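Envelope glycoprotein E (Human herpesvirus 1, PDB 2GIY) acts with its partner gI in binding the Fc part of host IgG and in cell-to-cell viral spread, this chain being the C-terminal domain of its ectodomain. Local coordinates at residues Val11-Pro25 with His157-Tyr170. Sequence-based numbering, arbitrary orientation.
Sequences VTVRMETPEAILFSP and HAWGHITISTAAQY
I21 pairs in parallel with I164, its N giving to T163 O (2.9 Å) and its O taking S165 N. T163 N to E19 O and F23 N to S165 O (3.0 Å) complete four nearly straight bonds joining 20-22 to 155-165. This is consistent with the A'-G parallel pairing of an Ig V domain. On one face I21 CG1 meets I162 CG2 at 3.8 Å. Farther along, F23 CG sits between its backbone N and carbonyl carbon (chi1 73°), which swings the ring back over the partner strand: CE1 touches T166 CG2 (3.6 Å), T166 N lies over one face near the rim, and F29 meets the ring from outside the pair. A20 CB and L22 CD1 belong to the other face, packing on Y170 CE1 and CD1. The E19 side chain crosses H161 at a slant, carboxylate and imidazole planes 44° apart, E19 CD 3.7 Å from H161 NE2.

Before the break at 17-19, where E19 leaves the extended path, strand 11-16 pairs with 34-39 of the other sheet and meets 157-160 mainly through side chains. V13 straddles H157 and A158, CG1 resting on A158 CB at 3.6 Å. M15, CG anti to its N (chi1 -177°) and chi2 extended, carries SD to G160 N (3.5 Å); a bend at chi3 turns CE toward W159 CA. H157 ND1 gives V11 O a weak bond at the ring edge, while a water links V13 N to H157 O. Direct backbone bonding thus fixes register along 19-23, whereas side-chain packing, one weak histidine bond and a bridging water join the divergent half as the chain passes between sheets.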
loop_
_atom_site.group_PDB
_atom_site.type_symbol
_atom_site.label_atom_id
_atom_site.label_comp_id
_atom_site.label_asym_id
_atom_site.label_seq_id
_atom_site.Cartn_x
_atom_site.Cartn_y
_atom_site.Cartn_z
ATOM N N VAL A 11 11.907 4.692 7.469
ATOM C CA VAL A 11 10.684 4.129 8.018
ATOM C C VAL A 11 9.751 3.659 6.911
ATOM O O VAL A 11 9.666 4.286 5.857
ATOM C CB VAL A 11 9.925 5.177 8.866
ATOM C CG1 VAL A 11 8.708 4.536 9.531
ATOM C CG2 VAL A 11 10.859 5.780 9.906
ATOM N N THR A 12 9.065 2.545 7.154
ATOM C CA THR A 12 8.104 2.013 6.198
ATOM C C THR A 12 6.716 2.099 6.821
ATOM O O THR A 12 6.511 1.653 7.945
ATOM C CB THR A 12 8.389 0.537 5.853
ATOM O OG1 THR A 12 9.590 0.449 5.080
ATOM C CG2 THR A 12 7.232 -0.055 5.061
ATOM N N VAL A 13 5.771 2.683 6.094
ATOM C CA VAL A 13 4.410 2.795 6.591
ATOM C C VAL A 13 3.462 2.089 5.635
ATOM O O VAL A 13 3.500 2.320 4.425
ATOM C CB VAL A 13 3.969 4.265 6.732
ATOM C CG1 VAL A 13 2.545 4.326 7.292
ATOM C CG2 VAL A 13 4.932 5.017 7.644
ATOM N N ARG A 14 2.619 1.222 6.185
ATOM C CA ARG A 14 1.653 0.477 5.389
ATOM C C ARG A 14 0.263 0.827 5.907
ATOM O O ARG A 14 0.040 0.845 7.114
ATOM C CB ARG A 14 1.909 -1.028 5.523
ATOM C CG ARG A 14 1.167 -1.874 4.499
ATOM C CD ARG A 14 1.561 -3.351 4.551
ATOM N NE ARG A 14 0.975 -4.062 5.686
ATOM C CZ ARG A 14 1.453 -4.038 6.927
ATOM N NH1 ARG A 14 2.540 -3.335 7.214
ATOM N NH2 ARG A 14 0.839 -4.716 7.885
ATOM N N MET A 15 -0.659 1.124 4.994
ATOM C CA MET A 15 -2.024 1.480 5.366
ATOM C C MET A 15 -3.047 0.593 4.661
ATOM O O MET A 15 -2.874 0.234 3.495
ATOM C CB MET A 15 -2.309 2.944 5.017
ATOM C CG MET A 15 -3.689 3.423 5.445
ATOM S SD MET A 15 -4.091 5.074 4.818
ATOM C CE MET A 15 -2.809 6.045 5.598
ATOM N N GLU A 16 -4.111 0.254 5.377
ATOM C CA GLU A 16 -5.176 -0.582 4.834
ATOM C C GLU A 16 -6.533 -0.051 5.276
ATOM O O GLU A 16 -6.718 0.313 6.434
ATOM C CB GLU A 16 -5.022 -2.025 5.327
ATOM C CG GLU A 16 -3.877 -2.803 4.696
ATOM C CD GLU A 16 -4.242 -3.376 3.340
ATOM O OE1 GLU A 16 -5.214 -4.159 3.270
ATOM O OE2 GLU A 16 -3.561 -3.049 2.344
ATOM N N THR A 17 -7.478 -0.000 4.347
ATOM C CA THR A 17 -8.826 0.458 4.661
ATOM C C THR A 17 -9.755 0.275 3.477
ATOM O O THR A 17 -9.323 0.330 2.330
ATOM C CB THR A 17 -8.864 1.953 5.037
ATOM O OG1 THR A 17 -10.228 2.352 5.246
ATOM C CG2 THR A 17 -8.266 2.801 3.920
ATOM N N PRO A 18 -11.044 0.023 3.745
ATOM C CA PRO A 18 -11.998 -0.144 2.647
ATOM C C PRO A 18 -12.054 1.205 1.932
ATOM O O PRO A 18 -11.809 2.244 2.553
ATOM C CB PRO A 18 -13.299 -0.466 3.373
ATOM C CG PRO A 18 -12.825 -1.207 4.582
ATOM C CD PRO A 18 -11.644 -0.380 5.029
ATOM N N GLU A 19 -12.370 1.202 0.642
ATOM C CA GLU A 19 -12.426 2.450 -0.116
ATOM C C GLU A 19 -13.739 3.213 0.043
ATOM O O GLU A 19 -13.870 4.331 -0.458
ATOM C CB GLU A 19 -12.180 2.186 -1.607
ATOM C CG GLU A 19 -10.768 1.712 -1.936
ATOM C CD GLU A 19 -10.514 1.615 -3.432
ATOM O OE1 GLU A 19 -11.473 1.773 -4.218
ATOM O OE2 GLU A 19 -9.353 1.374 -3.821
ATOM N N ALA A 20 -14.710 2.624 0.734
ATOM C CA ALA A 20 -15.989 3.302 0.916
ATOM C C ALA A 20 -16.791 2.846 2.123
ATOM O O ALA A 20 -16.748 1.678 2.519
ATOM C CB ALA A 20 -16.841 3.147 -0.348
ATOM N N ILE A 21 -17.518 3.792 2.707
ATOM C CA ILE A 21 -18.393 3.528 3.836
ATOM C C ILE A 21 -19.719 4.193 3.502
ATOM O O ILE A 21 -19.803 5.418 3.428
ATOM C CB ILE A 21 -17.878 4.149 5.154
ATOM C CG1 ILE A 21 -16.540 3.525 5.546
ATOM C CG2 ILE A 21 -18.900 3.923 6.265
ATOM C CD1 ILE A 21 -15.911 4.163 6.780
ATOM N N LEU A 22 -20.748 3.387 3.278
ATOM C CA LEU A 22 -22.066 3.928 2.978
ATOM C C LEU A 22 -22.834 3.964 4.287
ATOM O O LEU A 22 -22.863 2.974 5.023
ATOM C CB LEU A 22 -22.795 3.043 1.959
ATOM C CG LEU A 22 -22.448 3.202 0.473
ATOM C CD1 LEU A 22 -22.949 4.554 -0.019
ATOM C CD2 LEU A 22 -20.944 3.079 0.259
ATOM N N PHE A 23 -23.438 5.106 4.594
ATOM C CA PHE A 23 -24.202 5.234 5.824
ATOM C C PHE A 23 -25.577 5.841 5.578
ATOM O O PHE A 23 -25.798 6.520 4.577
ATOM C CB PHE A 23 -23.434 6.093 6.839
ATOM C CG PHE A 23 -23.414 7.568 6.514
ATOM C CD1 PHE A 23 -24.484 8.390 6.870
ATOM C CD2 PHE A 23 -22.323 8.133 5.863
ATOM C CE1 PHE A 23 -24.469 9.760 6.584
ATOM C CE2 PHE A 23 -22.295 9.501 5.569
ATOM C CZ PHE A 23 -23.372 10.317 5.932
ATOM N N SER A 24 -26.498 5.579 6.499
ATOM C CA SER A 24 -27.844 6.131 6.421
ATOM C C SER A 24 -27.909 7.175 7.527
ATOM O O SER A 24 -27.337 6.981 8.601
ATOM C CB SER A 24 -28.894 5.040 6.655
ATOM O OG SER A 24 -28.872 4.085 5.608
ATOM N N PRO A 25 -28.588 8.305 7.278
ATOM C CA PRO A 25 -28.705 9.372 8.277
ATOM C C PRO A 25 -29.163 8.888 9.654
ATOM O O PRO A 25 -30.137 8.135 9.770
ATOM C CB PRO A 25 -29.712 10.327 7.642
ATOM C CG PRO A 25 -29.445 10.160 6.179
ATOM C CD PRO A 25 -29.310 8.660 6.044
ATOM N N HIS A 157 4.445 8.990 3.507
ATOM C CA HIS A 157 4.940 7.615 3.465
ATOM C C HIS A 157 3.843 6.610 3.151
ATOM O O HIS A 157 4.117 5.448 2.863
ATOM C CB HIS A 157 5.625 7.245 4.782
ATOM C CG HIS A 157 7.020 7.769 4.889
ATOM N ND1 HIS A 157 8.088 6.978 5.252
ATOM C CD2 HIS A 157 7.531 8.997 4.635
ATOM C CE1 HIS A 157 9.197 7.695 5.214
ATOM N NE2 HIS A 157 8.886 8.923 4.841
ATOM N N ALA A 158 2.597 7.064 3.207
ATOM C CA ALA A 158 1.454 6.217 2.902
ATOM C C ALA A 158 0.206 7.078 2.861
ATOM O O ALA A 158 0.154 8.136 3.485
ATOM C CB ALA A 158 1.291 5.120 3.963
ATOM N N TRP A 159 -0.791 6.633 2.109
ATOM C CA TRP A 159 -2.055 7.355 2.046
ATOM C C TRP A 159 -3.155 6.433 1.549
ATOM O O TRP A 159 -2.889 5.393 0.934
ATOM C CB TRP A 159 -1.964 8.593 1.138
ATOM C CG TRP A 159 -1.926 8.296 -0.337
ATOM C CD1 TRP A 159 -0.824 8.000 -1.089
ATOM C CD2 TRP A 159 -3.046 8.258 -1.233
ATOM N NE1 TRP A 159 -1.189 7.784 -2.400
ATOM C CE2 TRP A 159 -2.546 7.934 -2.514
ATOM C CE3 TRP A 159 -4.423 8.465 -1.077
ATOM C CZ2 TRP A 159 -3.377 7.812 -3.636
ATOM C CZ3 TRP A 159 -5.249 8.343 -2.194
ATOM C CH2 TRP A 159 -4.722 8.019 -3.454
ATOM N N GLY A 160 -4.393 6.810 1.839
ATOM C CA GLY A 160 -5.521 6.020 1.399
ATOM C C GLY A 160 -6.739 6.911 1.317
ATOM O O GLY A 160 -6.730 8.025 1.849
ATOM N N HIS A 161 -7.780 6.442 0.640
ATOM C CA HIS A 161 -8.999 7.229 0.529
ATOM C C HIS A 161 -10.226 6.415 0.905
ATOM O O HIS A 161 -10.255 5.187 0.748
ATOM C CB HIS A 161 -9.164 7.782 -0.893
ATOM C CG HIS A 161 -9.341 6.724 -1.942
ATOM N ND1 HIS A 161 -8.299 5.952 -2.407
ATOM C CD2 HIS A 161 -10.443 6.312 -2.614
ATOM C CE1 HIS A 161 -8.750 5.110 -3.321
ATOM N NE2 HIS A 161 -10.048 5.307 -3.464
ATOM N N ILE A 162 -11.234 7.113 1.418
ATOM C CA ILE A 162 -12.491 6.499 1.807
ATOM C C ILE A 162 -13.624 7.441 1.432
ATOM O O ILE A 162 -13.645 8.587 1.877
ATOM C CB ILE A 162 -12.606 6.286 3.333
ATOM C CG1 ILE A 162 -11.373 5.569 3.878
ATOM C CG2 ILE A 162 -13.860 5.467 3.640
ATOM C CD1 ILE A 162 -11.386 5.451 5.391
ATOM N N THR A 163 -14.547 6.977 0.595
ATOM C CA THR A 163 -15.693 7.803 0.259
ATOM C C THR A 163 -16.719 7.447 1.324
ATOM O O THR A 163 -17.209 6.312 1.392
ATOM C CB THR A 163 -16.261 7.486 -1.139
ATOM O OG1 THR A 163 -15.317 7.884 -2.140
ATOM C CG2 THR A 163 -17.559 8.252 -1.364
ATOM N N ILE A 164 -17.015 8.418 2.176
ATOM C CA ILE A 164 -17.957 8.230 3.266
ATOM C C ILE A 164 -19.198 9.038 2.955
ATOM O O ILE A 164 -19.156 10.269 2.951
ATOM C CB ILE A 164 -17.349 8.722 4.584
ATOM C CG1 ILE A 164 -16.018 8.007 4.824
ATOM C CG2 ILE A 164 -18.321 8.476 5.739
ATOM C CD1 ILE A 164 -15.269 8.482 6.069
ATOM N N SER A 165 -20.312 8.362 2.702
ATOM C CA SER A 165 -21.519 9.106 2.369
ATOM C C SER A 165 -22.793 8.290 2.306
ATOM O O SER A 165 -22.787 7.071 2.489
ATOM C CB SER A 165 -21.330 9.804 1.029
ATOM O OG SER A 165 -21.106 8.859 0.009
ATOM N N THR A 166 -23.893 8.992 2.057
ATOM C CA THR A 166 -25.189 8.353 1.919
ATOM C C THR A 166 -25.207 7.828 0.489
ATOM O O THR A 166 -24.398 8.250 -0.338
ATOM C CB THR A 166 -26.340 9.356 2.105
ATOM O OG1 THR A 166 -26.273 10.364 1.084
ATOM C CG2 THR A 166 -26.254 10.015 3.471
ATOM N N ALA A 167 -26.124 6.913 0.198
ATOM C CA ALA A 167 -26.211 6.336 -1.135
ATOM C C ALA A 167 -26.483 7.378 -2.221
ATOM O O ALA A 167 -25.859 7.362 -3.279
ATOM C CB ALA A 167 -27.292 5.259 -1.159
ATOM N N ALA A 168 -27.409 8.288 -1.950
ATOM C CA ALA A 168 -27.776 9.318 -2.914
ATOM C C ALA A 168 -26.633 10.269 -3.267
ATOM O O ALA A 168 -26.515 10.705 -4.410
ATOM C CB ALA A 168 -28.970 10.112 -2.385
ATOM N N GLN A 169 -25.788 10.575 -2.286
ATOM C CA GLN A 169 -24.670 11.492 -2.493
ATOM C C GLN A 169 -23.400 10.813 -2.980
ATOM O O GLN A 169 -22.463 11.479 -3.424
ATOM C CB GLN A 169 -24.352 12.223 -1.192
ATOM C CG GLN A 169 -25.489 13.064 -0.653
ATOM C CD GLN A 169 -25.232 13.513 0.770
ATOM O OE1 GLN A 169 -25.322 12.717 1.708
ATOM N NE2 GLN A 169 -24.898 14.786 0.939
ATOM N N TYR A 170 -23.369 9.489 -2.892
ATOM C CA TYR A 170 -22.200 8.724 -3.297
ATOM C C TYR A 170 -21.762 8.906 -4.747
ATOM O O TYR A 170 -22.571 8.821 -5.676
ATOM C CB TYR A 170 -22.434 7.227 -3.049
ATOM C CG TYR A 170 -21.240 6.375 -3.409
ATOM C CD1 TYR A 170 -20.215 6.151 -2.492
ATOM C CD2 TYR A 170 -21.108 5.837 -4.687
ATOM C CE1 TYR A 170 -19.086 5.412 -2.841
ATOM C CE2 TYR A 170 -19.983 5.101 -5.049
ATOM C CZ TYR A 170 -18.978 4.893 -4.123
ATOM O OH TYR A 170 -17.861 4.176 -4.480
HETATM O O HOH W 1 6.332 3.844 3.400
HETATM O O HOH W 2 -13.462 5.995 -2.354
HETATM O O HOH W 3 -27.276 5.654 2.341
#